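Local coordinates for DNA mismatch repair protein MutS (Thermus aquaticus, PDB 1EWQ), which takes part in DNA mismatch repair, binding mismatched DNA and showing a weak ATPase activity, at residues C[150-155]-C[332-337]; C[235-240]-C[338-343]. All blocks are in the same frame, centred on the assembly; numbering follows the deposited sequence.

Interaction 1: residues C[150-155]-C[332-337]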
ATOM      1  N   VAL C 150      -4.120 -10.241 -24.973  1.00 24.97           N
ATOM      2  CA  VAL C 150      -3.007 -10.457 -25.871  1.00 25.19           C
ATOM      3  C   VAL C 150      -2.218 -11.731 -25.576  1.00 25.39           C
ATOM      4  O   VAL C 150      -1.616 -12.299 -26.488  1.00 25.73           O
ATOM      5  CB  VAL C 150      -2.058  -9.229 -25.843  1.00 25.87           C
ATOM      6  CG1 VAL C 150      -1.014  -9.346 -26.922  1.00 25.70           C
ATOM      7  CG2 VAL C 150      -2.872  -7.945 -26.027  1.00 26.24           C
ATOM      8  N   SER C 151      -2.219 -12.196 -24.322  1.00 25.04           N
ATOM      9  CA  SER C 151      -1.466 -13.406 -23.979  1.00 24.74           C
ATOM     10  C   SER C 151      -2.154 -14.695 -24.419  1.00 24.71           C
ATOM     11  O   SER C 151      -1.511 -15.739 -24.498  1.00 24.86           O
ATOM     12  CB  SER C 151      -1.189 -13.481 -22.468  1.00 24.99           C
ATOM     13  OG  SER C 151      -2.340 -13.879 -21.741  1.00 24.60           O
ATOM     14  N   THR C 152      -3.449 -14.635 -24.704  1.00 24.42           N
ATOM     15  CA  THR C 152      -4.171 -15.839 -25.126  1.00 24.51           C
ATOM     16  C   THR C 152      -4.819 -15.691 -26.495  1.00 24.49           C
ATOM     17  O   THR C 152      -5.121 -16.679 -27.160  1.00 24.88           O
ATOM     18  CB  THR C 152      -5.288 -16.217 -24.135  1.00 24.48           C
ATOM     19  OG1 THR C 152      -6.324 -15.228 -24.183  1.00 24.50           O
ATOM     20  CG2 THR C 152      -4.732 -16.304 -22.707  1.00 24.41           C
ATOM     21  N   GLY C 153      -5.026 -14.451 -26.916  1.00 24.77           N
ATOM     22  CA  GLY C 153      -5.657 -14.214 -28.197  1.00 24.28           C
ATOM     23  C   GLY C 153      -7.163 -14.080 -28.047  1.00 24.14           C
ATOM     24  O   GLY C 153      -7.862 -13.880 -29.041  1.00 24.28           O
ATOM     25  N   GLU C 154      -7.674 -14.200 -26.819  1.00 23.92           N
ATOM     26  CA  GLU C 154      -9.113 -14.064 -26.611  1.00 24.06           C
ATOM     27  C   GLU C 154      -9.475 -12.681 -27.137  1.00 23.93           C
ATOM     28  O   GLU C 154      -8.871 -11.672 -26.762  1.00 23.31           O
ATOM     29  CB  GLU C 154      -9.503 -14.190 -25.134  1.00 24.04           C
ATOM     30  CG  GLU C 154     -11.015 -14.217 -24.954  1.00 24.13           C
ATOM     31  CD  GLU C 154     -11.471 -14.533 -23.535  1.00 25.29           C
ATOM     32  OE1 GLU C 154     -10.683 -14.340 -22.577  1.00 25.39           O
ATOM     33  OE2 GLU C 154     -12.641 -14.958 -23.382  1.00 25.49           O
ATOM     34  N   PHE C 155     -10.478 -12.652 -28.002  1.00 23.89           N
ATOM     35  CA  PHE C 155     -10.893 -11.433 -28.674  1.00 24.03           C
ATOM     36  C   PHE C 155     -12.427 -11.427 -28.755  1.00 24.20           C
ATOM     37  O   PHE C 155     -13.021 -12.197 -29.515  1.00 24.36           O
ATOM     38  CB  PHE C 155     -10.227 -11.478 -30.057  1.00 24.12           C
ATOM     39  CG  PHE C 155     -10.311 -10.209 -30.841  1.00 24.54           C
ATOM     40  CD1 PHE C 155     -10.292  -8.970 -30.213  1.00 24.64           C
ATOM     41  CD2 PHE C 155     -10.320 -10.258 -32.232  1.00 24.40           C
ATOM     42  CE1 PHE C 155     -10.277  -7.795 -30.966  1.00 25.29           C
ATOM     43  CE2 PHE C 155     -10.304  -9.096 -32.988  1.00 24.77           C
ATOM     44  CZ  PHE C 155     -10.282  -7.864 -32.360  1.00 24.69           C
ATOM     45  N   LEU C 332      -0.480 -24.202 -21.600  1.00 25.25           N
ATOM     46  CA  LEU C 332      -0.270 -24.422 -23.026  1.00 25.72           C
ATOM     47  C   LEU C 332      -0.923 -23.406 -23.959  1.00 25.67           C
ATOM     48  O   LEU C 332      -0.522 -23.271 -25.123  1.00 25.56           O
ATOM     49  CB  LEU C 332      -0.710 -25.837 -23.398  1.00 26.22           C
ATOM     50  CG  LEU C 332       0.325 -26.940 -23.122  1.00 27.20           C
ATOM     51  CD1 LEU C 332       0.887 -26.794 -21.719  1.00 27.47           C
ATOM     52  CD2 LEU C 332      -0.318 -28.303 -23.328  1.00 27.17           C
ATOM     53  N   GLU C 333      -1.925 -22.698 -23.453  1.00 25.28           N
ATOM     54  CA  GLU C 333      -2.603 -21.687 -24.239  1.00 25.31           C
ATOM     55  C   GLU C 333      -1.694 -20.457 -24.380  1.00 25.74           C
ATOM     56  O   GLU C 333      -1.509 -19.936 -25.487  1.00 25.47           O
ATOM     57  CB  GLU C 333      -3.937 -21.321 -23.582  1.00 25.16           C
ATOM     58  CG  GLU C 333      -4.623 -20.111 -24.190  1.00 24.96           C
ATOM     59  CD  GLU C 333      -6.047 -19.930 -23.683  1.00 24.80           C
ATOM     60  OE1 GLU C 333      -6.292 -20.150 -22.475  1.00 24.52           O
ATOM     61  OE2 GLU C 333      -6.916 -19.554 -24.493  1.00 24.38           O
ATOM     62  N   ARG C 334      -1.119 -19.998 -23.271  1.00 25.99           N
ATOM     63  CA  ARG C 334      -0.216 -18.845 -23.327  1.00 26.77           C
ATOM     64  C   ARG C 334       1.115 -19.226 -23.984  1.00 26.62           C
ATOM     65  O   ARG C 334       1.797 -18.391 -24.571  1.00 26.70           O
ATOM     66  CB  ARG C 334       0.028 -18.285 -21.922  1.00 27.07           C
ATOM     67  CG  ARG C 334      -1.051 -17.319 -21.500  1.00 27.51           C
ATOM     68  CD  ARG C 334      -0.846 -16.774 -20.102  1.00 27.55           C
ATOM     69  NE  ARG C 334      -1.903 -15.821 -19.767  1.00 27.71           N
ATOM     70  CZ  ARG C 334      -2.179 -15.407 -18.537  1.00 27.69           C
ATOM     71  NH1 ARG C 334      -1.484 -15.865 -17.508  1.00 27.90           N
ATOM     72  NH2 ARG C 334      -3.141 -14.522 -18.342  1.00 27.88           N
ATOM     73  N   LEU C 335       1.462 -20.503 -23.887  1.00 27.09           N
ATOM     74  CA  LEU C 335       2.691 -21.022 -24.476  1.00 27.42           C
ATOM     75  C   LEU C 335       2.514 -21.031 -26.005  1.00 27.69           C
ATOM     76  O   LEU C 335       3.428 -20.685 -26.761  1.00 27.83           O
ATOM     77  CB  LEU C 335       2.942 -22.435 -23.939  1.00 27.91           C
ATOM     78  CG  LEU C 335       4.368 -22.989 -23.923  1.00 28.48           C
ATOM     79  CD1 LEU C 335       4.887 -23.190 -25.348  1.00 28.19           C
ATOM     80  CD2 LEU C 335       5.254 -22.020 -23.151  1.00 29.18           C
ATOM     81  N   ALA C 336       1.323 -21.410 -26.456  1.00 27.50           N
ATOM     82  CA  ALA C 336       1.023 -21.435 -27.882  1.00 27.52           C
ATOM     83  C   ALA C 336       1.148 -20.030 -28.480  1.00 27.61           C
ATOM     84  O   ALA C 336       1.736 -19.850 -29.553  1.00 27.10           O
ATOM     85  CB  ALA C 336      -0.388 -21.973 -28.102  1.00 27.78           C
ATOM     86  N   THR C 337       0.598 -19.046 -27.765  1.00 27.32           N
ATOM     87  CA  THR C 337       0.623 -17.644 -28.182  1.00 27.38           C
ATOM     88  C   THR C 337       2.049 -17.114 -28.301  1.00 28.00           C
ATOM     89  O   THR C 337       2.384 -16.419 -29.266  1.00 27.90           O
ATOM     90  CB  THR C 337      -0.157 -16.740 -27.186  1.00 27.04           C
ATOM     91  OG1 THR C 337      -1.510 -17.204 -27.066  1.00 26.06           O
ATOM     92  CG2 THR C 337      -0.168 -15.292 -27.669  1.00 26.85           C
TER
HETATM   93  O   HOH W   1       1.458 -15.817 -24.114  1.00 17.71           O

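Interaction 2: residues C[235-240]-C[338-343]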
ATOM      1  N   ALA C 235       2.450  -8.328 -35.705  1.00 40.51           N
ATOM      2  CA  ALA C 235       1.165  -8.991 -35.929  1.00 39.61           C
ATOM      3  C   ALA C 235       0.775  -9.826 -34.715  1.00 39.02           C
ATOM      4  O   ALA C 235       1.570 -10.619 -34.209  1.00 38.82           O
ATOM      5  CB  ALA C 235       1.250  -9.880 -37.167  1.00 39.81           C
ATOM      6  N   LEU C 236      -0.462  -9.647 -34.264  1.00 38.55           N
ATOM      7  CA  LEU C 236      -0.987 -10.341 -33.094  1.00 37.88           C
ATOM      8  C   LEU C 236      -1.540 -11.732 -33.364  1.00 37.53           C
ATOM      9  O   LEU C 236      -1.937 -12.063 -34.477  1.00 37.56           O
ATOM     10  CB  LEU C 236      -2.104  -9.511 -32.460  1.00 37.94           C
ATOM     11  CG  LEU C 236      -1.814  -8.076 -32.021  1.00 37.86           C
ATOM     12  CD1 LEU C 236      -3.127  -7.391 -31.719  1.00 37.77           C
ATOM     13  CD2 LEU C 236      -0.898  -8.057 -30.814  1.00 37.62           C
ATOM     14  N   SER C 237      -1.561 -12.551 -32.325  1.00 36.80           N
ATOM     15  CA  SER C 237      -2.129 -13.883 -32.438  1.00 36.43           C
ATOM     16  C   SER C 237      -3.540 -13.704 -31.876  1.00 35.56           C
ATOM     17  O   SER C 237      -3.721 -13.343 -30.709  1.00 35.64           O
ATOM     18  CB  SER C 237      -1.342 -14.883 -31.600  1.00 36.89           C
ATOM     19  OG  SER C 237      -1.966 -16.149 -31.659  1.00 38.13           O
ATOM     20  N   LEU C 238      -4.540 -13.934 -32.709  1.00 34.43           N
ATOM     21  CA  LEU C 238      -5.911 -13.738 -32.275  1.00 33.27           C
ATOM     22  C   LEU C 238      -6.832 -14.903 -32.553  1.00 32.21           C
ATOM     23  O   LEU C 238      -6.732 -15.565 -33.582  1.00 31.94           O
ATOM     24  CB  LEU C 238      -6.496 -12.497 -32.952  1.00 33.04           C
ATOM     25  CG  LEU C 238      -5.774 -11.146 -32.836  1.00 33.18           C
ATOM     26  CD1 LEU C 238      -6.075 -10.309 -34.085  1.00 32.63           C
ATOM     27  CD2 LEU C 238      -6.208 -10.416 -31.580  1.00 32.46           C
ATOM     28  N   GLN C 239      -7.737 -15.135 -31.613  1.00 31.40           N
ATOM     29  CA  GLN C 239      -8.752 -16.166 -31.751  1.00 30.52           C
ATOM     30  C   GLN C 239      -9.887 -15.484 -32.520  1.00 29.50           C
ATOM     31  O   GLN C 239      -9.965 -14.260 -32.562  1.00 28.60           O
ATOM     32  CB  GLN C 239      -9.250 -16.604 -30.371  1.00 31.37           C
ATOM     33  CG  GLN C 239      -8.347 -17.599 -29.662  1.00 32.83           C
ATOM     34  CD  GLN C 239      -8.169 -18.881 -30.474  1.00 34.12           C
ATOM     35  OE1 GLN C 239      -7.220 -19.016 -31.257  1.00 34.69           O
ATOM     36  NE2 GLN C 239      -9.101 -19.821 -30.306  1.00 34.76           N
ATOM     37  N   PRO C 240     -10.768 -16.266 -33.152  1.00 29.02           N
ATOM     38  CA  PRO C 240     -11.867 -15.638 -33.892  1.00 28.64           C
ATOM     39  C   PRO C 240     -12.624 -14.664 -32.989  1.00 28.35           C
ATOM     40  O   PRO C 240     -12.947 -14.989 -31.855  1.00 28.33           O
ATOM     41  CB  PRO C 240     -12.719 -16.832 -34.315  1.00 29.08           C
ATOM     42  CG  PRO C 240     -11.675 -17.932 -34.493  1.00 29.18           C
ATOM     43  CD  PRO C 240     -10.785 -17.735 -33.298  1.00 28.86           C
ATOM     44  N   ARG C 338       2.892 -17.426 -27.318  1.00 28.33           N
ATOM     45  CA  ARG C 338       4.275 -16.971 -27.367  1.00 28.85           C
ATOM     46  C   ARG C 338       4.969 -17.637 -28.554  1.00 29.06           C
ATOM     47  O   ARG C 338       5.779 -17.012 -29.240  1.00 29.04           O
ATOM     48  CB  ARG C 338       5.004 -17.297 -26.056  1.00 29.63           C
ATOM     49  CG  ARG C 338       4.538 -16.442 -24.879  1.00 31.09           C
ATOM     50  CD  ARG C 338       5.272 -16.756 -23.585  1.00 32.31           C
ATOM     51  NE  ARG C 338       6.671 -16.343 -23.593  1.00 34.57           N
ATOM     52  CZ  ARG C 338       7.104 -15.079 -23.628  1.00 35.82           C
ATOM     53  NH1 ARG C 338       6.248 -14.060 -23.663  1.00 36.21           N
ATOM     54  NH2 ARG C 338       8.412 -14.829 -23.610  1.00 36.83           N
ATOM     55  N   LEU C 339       4.644 -18.904 -28.798  1.00 28.89           N
ATOM     56  CA  LEU C 339       5.214 -19.624 -29.924  1.00 29.23           C
ATOM     57  C   LEU C 339       4.818 -18.931 -31.225  1.00 29.65           C
ATOM     58  O   LEU C 339       5.673 -18.625 -32.056  1.00 29.37           O
ATOM     59  CB  LEU C 339       4.723 -21.080 -29.949  1.00 28.26           C
ATOM     60  CG  LEU C 339       5.465 -22.098 -29.068  1.00 28.32           C
ATOM     61  CD1 LEU C 339       4.687 -23.397 -28.983  1.00 27.70           C
ATOM     62  CD2 LEU C 339       6.864 -22.333 -29.643  1.00 27.96           C
ATOM     63  N   GLU C 340       3.518 -18.683 -31.390  1.00 30.29           N
ATOM     64  CA  GLU C 340       3.003 -18.050 -32.603  1.00 31.09           C
ATOM     65  C   GLU C 340       3.579 -16.655 -32.823  1.00 31.39           C
ATOM     66  O   GLU C 340       3.759 -16.236 -33.965  1.00 31.67           O
ATOM     67  CB  GLU C 340       1.464 -17.955 -32.563  1.00 31.27           C
ATOM     68  CG  GLU C 340       0.744 -19.294 -32.469  1.00 32.03           C
ATOM     69  CD  GLU C 340      -0.722 -19.155 -32.080  1.00 32.20           C
ATOM     70  OE1 GLU C 340      -1.082 -18.140 -31.448  1.00 32.10           O
ATOM     71  OE2 GLU C 340      -1.514 -20.072 -32.386  1.00 32.94           O
ATOM     72  N   LEU C 341       3.859 -15.942 -31.735  1.00 31.56           N
ATOM     73  CA  LEU C 341       4.399 -14.589 -31.815  1.00 32.10           C
ATOM     74  C   LEU C 341       5.924 -14.529 -31.904  1.00 32.31           C
ATOM     75  O   LEU C 341       6.498 -13.447 -31.900  1.00 32.27           O
ATOM     76  CB  LEU C 341       3.934 -13.763 -30.605  1.00 32.37           C
ATOM     77  CG  LEU C 341       2.453 -13.371 -30.595  1.00 32.82           C
ATOM     78  CD1 LEU C 341       2.074 -12.704 -29.279  1.00 32.56           C
ATOM     79  CD2 LEU C 341       2.187 -12.446 -31.767  1.00 32.79           C
ATOM     80  N   GLY C 342       6.576 -15.687 -31.968  1.00 32.46           N
ATOM     81  CA  GLY C 342       8.026 -15.713 -32.057  1.00 32.66           C
ATOM     82  C   GLY C 342       8.769 -15.256 -30.811  1.00 32.98           C
ATOM     83  O   GLY C 342       9.897 -14.759 -30.907  1.00 32.95           O
ATOM     84  N   ARG C 343       8.148 -15.428 -29.642  1.00 32.89           N
ATOM     85  CA  ARG C 343       8.752 -15.051 -28.372  1.00 32.69           C
ATOM     86  C   ARG C 343       9.111 -16.232 -27.473  1.00 32.51           C
ATOM     87  O   ARG C 343       9.756 -16.040 -26.442  1.00 32.80           O
ATOM     88  CB  ARG C 343       7.815 -14.157 -27.577  1.00 33.31           C
ATOM     89  CG  ARG C 343       7.483 -12.848 -28.205  1.00 34.28           C
ATOM     90  CD  ARG C 343       6.733 -12.022 -27.194  1.00 35.03           C
ATOM     91  NE  ARG C 343       6.360 -10.712 -27.708  1.00 36.08           N
ATOM     92  CZ  ARG C 343       6.395  -9.611 -26.970  1.00 36.57           C
ATOM     93  NH1 ARG C 343       6.791  -9.693 -25.706  1.00 36.56           N
ATOM     94  NH2 ARG C 343       6.032  -8.441 -27.486  1.00 37.02           N
TER

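Interaction 1: residues C[150-155]-C[332-337]
Ser151 and Thr152 sit in the hairpin turn between strands 143-149 and 154-160, whose G1 beta bulge at Gly153 and Glu154 faces Asp149, and both meet one side of helix 332-340. The turn is tightened by an ST turn, Glu154 N donating to Thr152 OG1 at 3.1 Å. Arg334 reaches out from the helix with its chain extended from CG to NE, and NE donates to Ser151 OG at 2.8 Å. That bond is bent, 135° at the hydrogen, and the oxygen lies 29° out of the guanidinium plane; Ser151 OG is also bonded to Asp149 OD1. Beyond NE, the two terminal nitrogens bond to the carbonyls of Pro128 and Glu130. An alanine in place of Arg334 would probably cost Ser151 OG its NE donor and the carbonyls of Pro128 and Glu130 the two terminal nitrogens, and open a gap beside Thr152 CG2, 4.0 Å from Arg334 CG. Ser151 O points at the helix: Thr337 CB and OG1 lie 3.2 and 3.0 Å from it, and a water 3.0 Å away donates to it and to Arg334 O. Thr152 CB rests 3.7 Å from Glu333 OE2, while Glu333 OE1 forms a salt bridge with Arg286. A buried, partly polar interface of this kind joins a hairpin of the mixed sheet in MutS domain II to a helix of domain III.

Interaction 2: residues C[235-240]-C[338-343]
The flat carboxylate of Glu340 lies opposite Ser237, though the modelled approach of Ser237 OG to Glu340 OE1 is too close to rely on; after the helix end, Arg343 CB lies over one face of the Arg338 guanidinium, 3.9 Å above its plane and offset toward the rim. Glu340 and Arg338 belong to the last turn of helix 332-340, which closes in a Schellman motif: Arg343 N bonds back to Arg338 O at 2.9 Å and Gly342 N to Leu339 O at 3.1 Å, with Gly342 at a positive phi of 69°. Against this end runs the irregular segment 235-240, the loop between helix 215-232 and strand 242-243. Glu340 OE1 has a clear partner in the salt bridge to Arg518 on helix 514-540. Ser237 CB points toward the helix end, and its OG has a weak hydrogen bond to Arg518 NH2. Leu341, just before the glycine, supplies the apolar part of the contact. Its CG, anti to the carbonyl carbon (chi1 -71°), stands 4.2 Å from Ser237 CB, and the side chain also packs on Leu122 and on Gln232 of helix 215-232. One methyl does most of the touching: Leu341 CD2 lies 4.0 Å from Leu236 CA, 3.8 Å from Ser237 N and, nearest of all, 3.1 Å from Ala235 O.

From the N terminus the chain passes the hairpin turn 150-155, then helix 215-232 and the loop 235-240, before reaching helix 332-340. There interaction 1 closes the first long loop at 332-337, and interaction 2 closes the second at 338-343, so the two loops cross instead of nesting. Interaction 1 uses the body of helix 332-340, interaction 2 its last residues and the turn that follows, and their centres are 7 Å apart. The two earlier segments also meet each other: Gly153 O and Gln239 N, 2.9 Å apart, probably form a hydrogen bond. Together the interactions tie the sheet of domain II and the loop following helix 215-232 to the helical domain III, with helix 514-540 touching side chains of both.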